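Local coordinates for protein nucleoside-diphosphate sugar epimerase (SulA family) (Corynebacterium glutamicum, PDB 3OH8) that probably acts as an NAD(P)-dependent nucleoside-diphosphate sugar epimerase with a Rossmann-type fold, though its substrate is not established, at residues L231-L236 against E286-P291. Numbering follows the deposited sequence.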
ATOM      1  N   LEU A 231      21.145  -7.217 -15.749  1.00 16.76           N
ATOM      2  CA  LEU A 231      21.086  -6.666 -17.110  1.00 20.17           C
ATOM      3  C   LEU A 231      19.845  -5.756 -17.381  1.00 16.51           C
ATOM      4  O   LEU A 231      19.973  -4.652 -17.919  1.00 18.13           O
ATOM      5  CB  LEU A 231      21.185  -7.793 -18.150  1.00 25.31           C
ATOM      6  CG  LEU A 231      22.516  -8.011 -18.906  1.00 32.39           C
ATOM      7  CD1 LEU A 231      23.725  -7.546 -18.115  1.00 34.24           C
ATOM      8  CD2 LEU A 231      22.682  -9.462 -19.325  1.00 29.22           C
ATOM      9  N   PRO A 232      18.645  -6.218 -17.014  1.00 16.61           N
ATOM     10  CA  PRO A 232      17.507  -5.329 -17.275  1.00 19.01           C
ATOM     11  C   PRO A 232      17.639  -3.986 -16.549  1.00 19.86           C
ATOM     12  O   PRO A 232      17.194  -2.953 -17.071  1.00 20.87           O
ATOM     13  CB  PRO A 232      16.315  -6.122 -16.738  1.00 18.35           C
ATOM     14  CG  PRO A 232      16.751  -7.577 -16.825  1.00 16.71           C
ATOM     15  CD  PRO A 232      18.225  -7.558 -16.555  1.00 16.80           C
ATOM     16  N   THR A 233      18.230  -4.006 -15.357  1.00 16.12           N
ATOM     17  CA  THR A 233      18.398  -2.788 -14.570  1.00 16.47           C
ATOM     18  C   THR A 233      19.342  -1.832 -15.283  1.00 17.47           C
ATOM     19  O   THR A 233      19.121  -0.624 -15.296  1.00 18.44           O
ATOM     20  CB  THR A 233      18.929  -3.098 -13.147  1.00 15.88           C
ATOM     21  OG1 THR A 233      17.927  -3.811 -12.404  1.00 15.20           O
ATOM     22  CG2 THR A 233      19.255  -1.829 -12.423  1.00 13.00           C
ATOM     23  N   LYS A 234      20.387  -2.386 -15.896  1.00 19.66           N
ATOM     24  CA  LYS A 234      21.363  -1.581 -16.608  1.00 20.02           C
ATOM     25  C   LYS A 234      20.765  -0.959 -17.864  1.00 17.23           C
ATOM     26  O   LYS A 234      21.000   0.219 -18.162  1.00 23.17           O
ATOM     27  CB  LYS A 234      22.587  -2.426 -16.978  1.00 21.22           C
ATOM     28  CG  LYS A 234      23.729  -1.631 -17.576  1.00 24.51           C
ATOM     29  CD  LYS A 234      24.871  -2.559 -17.978  1.00 35.65           C
ATOM     30  CE  LYS A 234      25.946  -1.816 -18.747  1.00 45.30           C
ATOM     31  NZ  LYS A 234      27.023  -2.743 -19.199  1.00 50.58           N
ATOM     32  N   PHE A 235      20.007  -1.753 -18.613  1.00 14.56           N
ATOM     33  CA  PHE A 235      19.421  -1.262 -19.850  1.00 16.84           C
ATOM     34  C   PHE A 235      18.435  -0.140 -19.549  1.00 15.94           C
ATOM     35  O   PHE A 235      18.372   0.858 -20.264  1.00 19.89           O
ATOM     36  CB  PHE A 235      18.787  -2.408 -20.650  1.00 17.92           C
ATOM     37  CG  PHE A 235      19.779  -3.486 -21.054  1.00 23.95           C
ATOM     38  CD1 PHE A 235      21.140  -3.215 -21.081  1.00 25.82           C
ATOM     39  CD2 PHE A 235      19.350  -4.762 -21.398  1.00 19.36           C
ATOM     40  CE1 PHE A 235      22.061  -4.197 -21.454  1.00 29.55           C
ATOM     41  CE2 PHE A 235      20.257  -5.746 -21.776  1.00 24.65           C
ATOM     42  CZ  PHE A 235      21.618  -5.461 -21.800  1.00 24.20           C
ATOM     43  N   LEU A 236      17.688  -0.285 -18.465  1.00 14.15           N
ATOM     44  CA  LEU A 236      16.763   0.774 -18.061  1.00 18.21           C
ATOM     45  C   LEU A 236      17.557   2.026 -17.647  1.00 17.44           C
ATOM     46  O   LEU A 236      17.201   3.154 -17.995  1.00 18.52           O
ATOM     47  CB  LEU A 236      15.887   0.296 -16.900  1.00 19.71           C
ATOM     48  CG  LEU A 236      14.407  -0.084 -17.076  1.00 26.05           C
ATOM     49  CD1 LEU A 236      13.800   0.282 -18.449  1.00 21.14           C
ATOM     50  CD2 LEU A 236      14.227  -1.531 -16.761  1.00 23.83           C
ATOM     51  N   GLU A 286      22.534  -3.005  -7.543  1.00 17.34           N
ATOM     52  CA  GLU A 286      22.654  -1.564  -7.377  1.00 20.19           C
ATOM     53  C   GLU A 286      23.639  -0.939  -8.370  1.00 19.09           C
ATOM     54  O   GLU A 286      23.381   0.126  -8.936  1.00 17.67           O
ATOM     55  CB  GLU A 286      23.027  -1.234  -5.929  1.00 20.68           C
ATOM     56  CG  GLU A 286      21.911  -1.620  -4.953  1.00 19.50           C
ATOM     57  CD  GLU A 286      22.205  -1.203  -3.530  1.00 23.76           C
ATOM     58  OE1 GLU A 286      23.205  -0.486  -3.314  1.00 21.70           O
ATOM     59  OE2 GLU A 286      21.441  -1.599  -2.628  1.00 19.62           O
ATOM     60  N   HIS A 287      24.767  -1.602  -8.600  1.00 21.16           N
ATOM     61  CA  HIS A 287      25.786  -1.016  -9.469  1.00 18.26           C
ATOM     62  C   HIS A 287      25.311  -0.906 -10.922  1.00 20.77           C
ATOM     63  O   HIS A 287      25.800  -0.083 -11.680  1.00 19.49           O
ATOM     64  CB  HIS A 287      27.102  -1.810  -9.393  1.00 23.14           C
ATOM     65  CG  HIS A 287      28.184  -1.239 -10.258  1.00 30.57           C
ATOM     66  ND1 HIS A 287      28.633  -1.863 -11.401  1.00 38.78           N
ATOM     67  CD2 HIS A 287      28.874  -0.078 -10.166  1.00 35.50           C
ATOM     68  CE1 HIS A 287      29.570  -1.121 -11.967  1.00 35.73           C
ATOM     69  NE2 HIS A 287      29.734  -0.033 -11.236  1.00 36.75           N
ATOM     70  N   ALA A 288      24.348  -1.735 -11.305  1.00 21.20           N
ATOM     71  CA  ALA A 288      23.786  -1.667 -12.644  1.00 23.51           C
ATOM     72  C   ALA A 288      23.074  -0.338 -12.956  1.00 19.11           C
ATOM     73  O   ALA A 288      22.803  -0.051 -14.125  1.00 19.03           O
ATOM     74  CB  ALA A 288      22.845  -2.851 -12.883  1.00 24.27           C
ATOM     75  N   THR A 289      22.774   0.466 -11.930  1.00 17.57           N
ATOM     76  CA  THR A 289      22.158   1.780 -12.158  1.00 15.81           C
ATOM     77  C   THR A 289      23.191   2.849 -12.512  1.00 22.21           C
ATOM     78  O   THR A 289      22.837   3.995 -12.799  1.00 19.92           O
ATOM     79  CB  THR A 289      21.333   2.309 -10.934  1.00 21.83           C
ATOM     80  OG1 THR A 289      22.195   2.530  -9.813  1.00 21.87           O
ATOM     81  CG2 THR A 289      20.218   1.342 -10.545  1.00 21.87           C
ATOM     82  N   ALA A 290      24.463   2.472 -12.491  1.00 22.80           N
ATOM     83  CA  ALA A 290      25.550   3.434 -12.695  1.00 24.91           C
ATOM     84  C   ALA A 290      25.406   4.365 -13.917  1.00 23.75           C
ATOM     85  O   ALA A 290      25.722   5.542 -13.819  1.00 24.41           O
ATOM     86  CB  ALA A 290      26.911   2.721 -12.696  1.00 25.10           C
ATOM     87  N   PRO A 291      24.916   3.852 -15.059  1.00 22.65           N
ATOM     88  CA  PRO A 291      24.747   4.767 -16.198  1.00 24.07           C
ATOM     89  C   PRO A 291      23.829   5.956 -15.899  1.00 28.04           C
ATOM     90  O   PRO A 291      24.078   7.051 -16.401  1.00 25.67           O
ATOM     91  CB  PRO A 291      24.136   3.870 -17.280  1.00 19.25           C
ATOM     92  CG  PRO A 291      24.636   2.490 -16.932  1.00 21.86           C
ATOM     93  CD  PRO A 291      24.635   2.452 -15.430  1.00 23.16           C
TER
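Ala-288 and Thr-289 set two small methyl groups against Thr-233 on helix 222-242, in the Rossmann-type region of the epimerase. Here that helix packs against the type I turn from His-287 to Ala-290, which links helices 277-287 and 290-294. Following 286-291 from its start, the carboxylate OE2 of Glu-286 forms a salt bridge with Arg-303 and a hydrogen bond with Ser-253, while its carbonyl O, just before the turn, is taken up by Thr-289. Ala-288 comes next; its CA and that of Lys-234 are the nearest CA pair, 4.6 Å apart. Its CB points at the helix and lies 3.8 Å from Thr-233 CG2. The carbonyl O of Ala-288 also takes a CA-H...O contact from Lys-234 CA at 3.3 Å, with 150° at the hydrogen; no conventional hydrogen bond joins the two segments. Thr-233 can offer its methyl because CG2 is anti to its own backbone N, while OG1 bonds back to the O of Arg-229 one turn earlier. Thr-289 meets that same CG2 with its own methyl, the two side chains crossing obliquely, and also rests on Val-299 and Phe-301 of strand 298-308. The O of Glu-286 accepts twice from Thr-289: from N at 3.1 Å and from OG1 at 2.8 Å. Pro-291 then brings its CG to 4.3 Å from Lys-234 CG, where the extended lysine chain starts to lead away.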